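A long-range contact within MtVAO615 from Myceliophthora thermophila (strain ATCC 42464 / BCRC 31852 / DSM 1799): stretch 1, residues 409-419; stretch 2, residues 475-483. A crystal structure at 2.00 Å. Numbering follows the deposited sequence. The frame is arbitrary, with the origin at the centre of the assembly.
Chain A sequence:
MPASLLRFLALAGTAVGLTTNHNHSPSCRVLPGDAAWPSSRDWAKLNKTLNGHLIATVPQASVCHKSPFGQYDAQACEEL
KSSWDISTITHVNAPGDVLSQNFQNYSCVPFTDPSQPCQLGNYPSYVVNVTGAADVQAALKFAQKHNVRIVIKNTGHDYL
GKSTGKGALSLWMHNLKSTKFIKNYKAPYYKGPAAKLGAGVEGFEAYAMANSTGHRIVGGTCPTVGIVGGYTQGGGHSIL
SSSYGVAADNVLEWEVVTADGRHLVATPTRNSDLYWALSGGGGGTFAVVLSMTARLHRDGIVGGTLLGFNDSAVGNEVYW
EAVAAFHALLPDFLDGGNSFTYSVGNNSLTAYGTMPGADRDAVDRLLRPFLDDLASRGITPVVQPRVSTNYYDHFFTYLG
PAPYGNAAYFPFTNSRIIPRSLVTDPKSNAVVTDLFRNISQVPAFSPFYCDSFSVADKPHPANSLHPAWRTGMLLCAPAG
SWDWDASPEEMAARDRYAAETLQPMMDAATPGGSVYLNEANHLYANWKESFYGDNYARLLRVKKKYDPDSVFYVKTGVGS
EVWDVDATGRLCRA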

ATOM      1  N   TYR A 409       1.745   4.463  11.244  1.00 24.65           N
ATOM      2  CA  TYR A 409       1.909   3.124  10.726  1.00 23.94           C
ATOM      3  C   TYR A 409       1.349   2.119  11.701  1.00 24.04           C
ATOM      4  O   TYR A 409       1.904   1.914  12.796  1.00 24.21           O
ATOM      5  N   PHE A 410       0.252   1.491  11.294  1.00 23.85           N
ATOM      6  CA  PHE A 410      -0.365   0.413  12.056  1.00 23.83           C
ATOM      7  C   PHE A 410      -0.042  -0.914  11.363  1.00 23.23           C
ATOM      8  O   PHE A 410      -0.495  -1.146  10.247  1.00 23.10           O
ATOM      9  N   PRO A 411       0.758  -1.782  12.007  1.00 23.03           N
ATOM     10  CA  PRO A 411       1.277  -3.027  11.407  1.00 22.70           C
ATOM     11  C   PRO A 411       0.296  -4.205  11.340  1.00 22.62           C
ATOM     12  O   PRO A 411       0.659  -5.293  10.849  1.00 22.47           O
ATOM     13  N   PHE A 412      -0.910  -4.001  11.867  1.00 22.77           N
ATOM     14  CA  PHE A 412      -1.973  -5.004  11.829  1.00 22.79           C
ATOM     15  C   PHE A 412      -3.163  -4.456  11.028  1.00 22.87           C
ATOM     16  O   PHE A 412      -4.284  -4.337  11.550  1.00 23.24           O
ATOM     17  N   THR A 413      -2.896  -4.130   9.760  1.00 22.48           N
ATOM     18  CA  THR A 413      -3.884  -3.544   8.868  1.00 22.46           C
ATOM     19  C   THR A 413      -4.633  -4.674   8.169  1.00 22.41           C
ATOM     20  O   THR A 413      -4.028  -5.601   7.625  1.00 22.16           O
ATOM     21  N   ASN A 414      -5.956  -4.612   8.245  1.00 22.76           N
ATOM     22  CA  ASN A 414      -6.829  -5.532   7.500  1.00 22.77           C
ATOM     23  C   ASN A 414      -7.730  -4.711   6.605  1.00 22.54           C
ATOM     24  O   ASN A 414      -7.746  -3.483   6.719  1.00 22.50           O
ATOM     25  N   SER A 415      -8.469  -5.371   5.708  1.00 22.28           N
ATOM     26  CA  SER A 415      -9.341  -4.660   4.793  1.00 22.18           C
ATOM     27  C   SER A 415     -10.500  -5.488   4.278  1.00 22.41           C
ATOM     28  O   SER A 415     -10.447  -6.726   4.168  1.00 22.44           O
ATOM     29  N   ARG A 416     -11.549  -4.773   3.928  1.00 22.57           N
ATOM     30  CA  ARG A 416     -12.585  -5.359   3.125  1.00 22.80           C
ATOM     31  C   ARG A 416     -12.977  -4.351   2.063  1.00 22.78           C
ATOM     32  O   ARG A 416     -13.140  -3.161   2.363  1.00 22.95           O
ATOM     33  N   ILE A 417     -13.035  -4.818   0.814  1.00 22.59           N
ATOM     34  CA  ILE A 417     -13.717  -4.102  -0.248  1.00 22.72           C
ATOM     35  C   ILE A 417     -15.172  -4.540  -0.119  1.00 23.22           C
ATOM     36  O   ILE A 417     -15.480  -5.729  -0.214  1.00 23.15           O
ATOM     37  N   ILE A 418     -16.032  -3.560   0.142  1.00 23.71           N
ATOM     38  CA  ILE A 418     -17.449  -3.790   0.447  1.00 24.49           C
ATOM     39  C   ILE A 418     -18.326  -3.422  -0.772  1.00 24.92           C
ATOM     40  O   ILE A 418     -18.384  -2.249  -1.150  1.00 24.83           O
ATOM     41  N   PRO A 419     -18.994  -4.426  -1.388  1.00 25.51           N
ATOM     42  CA  PRO A 419     -19.916  -4.198  -2.530  1.00 26.19           C
ATOM     43  C   PRO A 419     -21.002  -3.162  -2.244  1.00 27.08           C
ATOM     44  O   PRO A 419     -21.545  -3.127  -1.139  1.00 27.56           O
ATOM     45  N   LEU A 475     -13.845   0.707   0.848  1.00 24.45           N
ATOM     46  CA  LEU A 475     -12.650  -0.026   1.229  1.00 24.46           C
ATOM     47  C   LEU A 475     -12.361   0.448   2.626  1.00 24.68           C
ATOM     48  O   LEU A 475     -11.911   1.585   2.818  1.00 24.68           O
ATOM     49  N   CYS A 476     -12.669  -0.413   3.587  1.00 25.01           N
ATOM     50  CA  CYS A 476     -12.418  -0.108   5.001  1.00 25.44           C
ATOM     51  C   CYS A 476     -11.216  -0.874   5.510  1.00 24.99           C
ATOM     52  O   CYS A 476     -11.067  -2.074   5.238  1.00 24.79           O
ATOM     53  N   ALA A 477     -10.369  -0.165   6.250  1.00 24.75           N
ATOM     54  CA  ALA A 477      -9.150  -0.741   6.776  1.00 24.38           C
ATOM     55  C   ALA A 477      -9.064  -0.698   8.326  1.00 24.53           C
ATOM     56  O   ALA A 477      -8.374   0.182   8.887  1.00 24.76           O
ATOM     57  N   PRO A 478      -9.734  -1.645   9.024  1.00 24.46           N
ATOM     58  CA  PRO A 478      -9.446  -1.787  10.466  1.00 24.57           C
ATOM     59  C   PRO A 478      -7.974  -2.110  10.710  1.00 24.01           C
ATOM     60  O   PRO A 478      -7.474  -3.137  10.236  1.00 23.77           O
ATOM     61  N   ALA A 479      -7.292  -1.214  11.417  1.00 23.81           N
ATOM     62  CA  ALA A 479      -5.848  -1.314  11.580  1.00 23.30           C
ATOM     63  C   ALA A 479      -5.454  -1.280  13.054  1.00 23.41           C
ATOM     64  O   ALA A 479      -5.811  -0.350  13.785  1.00 23.69           O
ATOM     65  N   GLY A 480      -4.719  -2.312  13.458  1.00 23.19           N
ATOM     66  CA  GLY A 480      -4.204  -2.452  14.817  1.00 23.34           C
ATOM     67  C   GLY A 480      -2.887  -1.738  14.982  1.00 23.15           C
ATOM     68  O   GLY A 480      -1.934  -1.952  14.205  1.00 22.80           O
ATOM     69  N   SER A 481      -2.842  -0.876  15.993  1.00 23.39           N
ATOM     70  CA  SER A 481      -1.621  -0.164  16.362  1.00 23.22           C
ATOM     71  C   SER A 481      -0.623  -1.097  17.024  1.00 23.08           C
ATOM     72  O   SER A 481      -0.991  -2.147  17.554  1.00 23.25           O
ATOM     73  N   TRP A 482       0.649  -0.726  16.945  1.00 22.75           N
ATOM     74  CA  TRP A 482       1.706  -1.390  17.704  1.00 22.70           C
ATOM     75  C   TRP A 482       1.802  -0.735  19.083  1.00 23.10           C
ATOM     76  O   TRP A 482       1.445   0.437  19.251  1.00 23.41           O
ATOM     77  N   ASP A 483       2.260  -1.495  20.072  1.00 23.16           N
ATOM     78  CA  ASP A 483       2.381  -0.982  21.429  1.00 23.52           C
ATOM     79  C   ASP A 483       3.748  -1.355  21.979  1.00 23.52           C
ATOM     80  O   ASP A 483       4.016  -2.526  22.289  1.00 23.57           O
TER

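What satisfies the backbone donors and acceptors between the two antiparallel stretches? Gly480 N gives a nearly straight hydrogen bond to Phe412 O (2.8 Å), and Phe412 N returns a longer one to Gly480 O (3.3 Å). Farther along, Arg416 N to Cys476 O and Cys476 N to Arg416 O, both 3.0 Å, form a second reciprocal pair.

Which polar side chains take part? Asn414, chi1 m, adds a weak bond from ND2 to Pro478 O (3.4 Å), an acceptor already held by Asn414 N at 2.9 Å. Thr413, also m, turns OG1 back to Phe410 O (2.9 Å) within its own stretch. Ser415 OG and Arg416 NE and NH2 are satisfied elsewhere in the structure.

How do the aromatic side chains pack? Phe412 (m) and Trp482 (t) meet rim to rim, CZ to CE3 at 3.6 Å. Gly480 leaves room beside Phe412, since an ideal CB there would lie 3.0 Å from Phe412 CB. Phe410 (m) points toward the other stretch, its CB 3.6 Å from Ala479 CB.

What fills the far end? Ile417 (chi1 m) and Leu475 (t) share one sheet face, CG1 to CD2 at 3.5 Å. Ile418 CD1 lies 4.2 Å from Cys476 SG; Cys476 (m) is covalently bonded to a group elsewhere in the structure.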

ATOM      1  CB  TYR A 409       3.361   2.778  10.413  1.00 23.50           C
ATOM      2  CG  TYR A 409       3.461   1.550   9.545  1.00 22.91           C
ATOM      3  CD1 TYR A 409       3.373   0.259  10.100  1.00 22.69           C
ATOM      4  CD2 TYR A 409       3.609   1.674   8.149  1.00 22.62           C
ATOM      5  CE1 TYR A 409       3.440  -0.870   9.304  1.00 22.34           C
ATOM      6  CE2 TYR A 409       3.684   0.549   7.339  1.00 22.27           C
ATOM      7  CZ  TYR A 409       3.598  -0.714   7.905  1.00 22.21           C
ATOM      8  OH  TYR A 409       3.666  -1.812   7.087  1.00 21.87           O
ATOM      9  CB  PHE A 410      -1.873   0.599  12.122  1.00 24.39           C
ATOM     10  CG  PHE A 410      -2.326   1.943  12.631  1.00 25.11           C
ATOM     11  CD1 PHE A 410      -2.024   2.366  13.927  1.00 25.65           C
ATOM     12  CD2 PHE A 410      -3.117   2.771  11.825  1.00 25.37           C
ATOM     13  CE1 PHE A 410      -2.477   3.596  14.402  1.00 26.20           C
ATOM     14  CE2 PHE A 410      -3.579   4.000  12.295  1.00 25.94           C
ATOM     15  CZ  PHE A 410      -3.255   4.415  13.586  1.00 26.23           C
ATOM     16  CB  PRO A 411       2.433  -3.390  12.340  1.00 22.84           C
ATOM     17  CG  PRO A 411       2.014  -2.846  13.662  1.00 23.13           C
ATOM     18  CD  PRO A 411       1.306  -1.560  13.362  1.00 23.16           C
ATOM     19  CB  PHE A 412      -2.384  -5.446  13.250  1.00 23.06           C
ATOM     20  CG  PHE A 412      -1.217  -5.742  14.161  1.00 23.02           C
ATOM     21  CD1 PHE A 412      -0.432  -6.890  13.983  1.00 22.91           C
ATOM     22  CD2 PHE A 412      -0.887  -4.863  15.194  1.00 23.20           C
ATOM     23  CE1 PHE A 412       0.649  -7.151  14.822  1.00 23.03           C
ATOM     24  CE2 PHE A 412       0.192  -5.121  16.032  1.00 23.23           C
ATOM     25  CZ  PHE A 412       0.952  -6.271  15.854  1.00 23.17           C
ATOM     26  CB  THR A 413      -3.239  -2.562   7.844  1.00 22.19           C
ATOM     27  OG1 THR A 413      -2.757  -1.395   8.526  1.00 22.29           O
ATOM     28  CG2 THR A 413      -4.237  -2.110   6.779  1.00 22.08           C
ATOM     29  CB  ASN A 414      -7.628  -6.380   8.486  1.00 23.55           C
ATOM     30  CG  ASN A 414      -6.741  -6.995   9.549  1.00 23.96           C
ATOM     31  OD1 ASN A 414      -6.063  -7.998   9.316  1.00 23.99           O
ATOM     32  ND2 ASN A 414      -6.718  -6.374  10.724  1.00 24.49           N
ATOM     33  CB  SER A 415      -8.557  -4.117   3.577  1.00 21.79           C
ATOM     34  OG  SER A 415      -7.975  -5.188   2.853  1.00 21.47           O
ATOM     35  CB  ARG A 416     -13.767  -5.775   4.016  1.00 23.31           C
ATOM     36  CG  ARG A 416     -14.694  -6.797   3.377  1.00 23.66           C
ATOM     37  CD  ARG A 416     -14.080  -8.187   3.273  1.00 23.53           C
ATOM     38  NE  ARG A 416     -15.067  -9.086   2.706  1.00 23.87           N
ATOM     39  CZ  ARG A 416     -14.826 -10.260   2.131  1.00 23.90           C
ATOM     40  NH1 ARG A 416     -13.588 -10.727   2.011  1.00 23.48           N
ATOM     41  NH2 ARG A 416     -15.861 -10.967   1.657  1.00 24.33           N
ATOM     42  CB  ILE A 417     -13.161  -4.439  -1.646  1.00 22.45           C
ATOM     43  CG1 ILE A 417     -11.725  -3.919  -1.775  1.00 22.06           C
ATOM     44  CG2 ILE A 417     -14.016  -3.805  -2.734  1.00 22.62           C
ATOM     45  CD1 ILE A 417     -10.807  -4.830  -2.549  1.00 21.83           C
ATOM     46  CB  ILE A 418     -17.883  -3.016   1.725  1.00 24.75           C
ATOM     47  CG1 ILE A 418     -16.976  -3.394   2.923  1.00 24.52           C
ATOM     48  CG2 ILE A 418     -19.354  -3.270   2.047  1.00 25.34           C
ATOM     49  CD1 ILE A 418     -17.187  -2.588   4.195  1.00 24.80           C
ATOM     50  CB  PRO A 419     -20.572  -5.568  -2.753  1.00 26.35           C
ATOM     51  CG  PRO A 419     -19.657  -6.560  -2.138  1.00 25.98           C
ATOM     52  CD  PRO A 419     -18.774  -5.863  -1.132  1.00 25.56           C
ATOM     53  CB  LEU A 475     -11.452   0.238   0.300  1.00 24.24           C
ATOM     54  CG  LEU A 475     -10.055  -0.417   0.518  1.00 24.06           C
ATOM     55  CD1 LEU A 475      -9.290   0.150   1.707  1.00 24.27           C
ATOM     56  CD2 LEU A 475     -10.094  -1.931   0.644  1.00 24.00           C
ATOM     57  CB  CYS A 476     -13.649  -0.394   5.851  1.00 26.31           C
ATOM     58  SG  CYS A 476     -14.998   0.727   5.434  1.00 27.49           S
ATOM     59  CB  ALA A 477      -7.939  -0.071   6.139  1.00 24.02           C
ATOM     60  CB  PRO A 478     -10.352  -2.944  10.886  1.00 24.84           C
ATOM     61  CG  PRO A 478     -11.519  -2.801   9.983  1.00 25.02           C
ATOM     62  CD  PRO A 478     -10.899  -2.464   8.647  1.00 24.67           C
ATOM     63  CB  ALA A 479      -5.140  -0.215  10.794  1.00 22.93           C
ATOM     64  CB  SER A 481      -1.949   1.025  17.261  1.00 23.69           C
ATOM     65  OG  SER A 481      -2.835   0.628  18.287  1.00 24.22           O
ATOM     66  CB  TRP A 482       3.016  -1.260  16.954  1.00 22.33           C
ATOM     67  CG  TRP A 482       4.159  -1.990  17.532  1.00 22.37           C
ATOM     68  CD1 TRP A 482       5.119  -1.477  18.356  1.00 22.57           C
ATOM     69  CD2 TRP A 482       4.498  -3.369  17.324  1.00 22.20           C
ATOM     70  NE1 TRP A 482       6.025  -2.444  18.673  1.00 22.65           N
ATOM     71  CE2 TRP A 482       5.682  -3.615  18.055  1.00 22.43           C
ATOM     72  CE3 TRP A 482       3.920  -4.419  16.594  1.00 21.94           C
ATOM     73  CZ2 TRP A 482       6.311  -4.870  18.078  1.00 22.45           C
ATOM     74  CZ3 TRP A 482       4.547  -5.673  16.615  1.00 21.93           C
ATOM     75  CH2 TRP A 482       5.735  -5.884  17.357  1.00 22.22           C
ATOM     76  CB  ASP A 483       1.238  -1.502  22.320  1.00 23.88           C
ATOM     77  CG  ASP A 483       1.246  -0.903  23.724  1.00 24.50           C
ATOM     78  OD1 ASP A 483       2.134  -0.080  24.081  1.00 24.65           O
ATOM     79  OD2 ASP A 483       0.341  -1.280  24.486  1.00 24.82           O
TER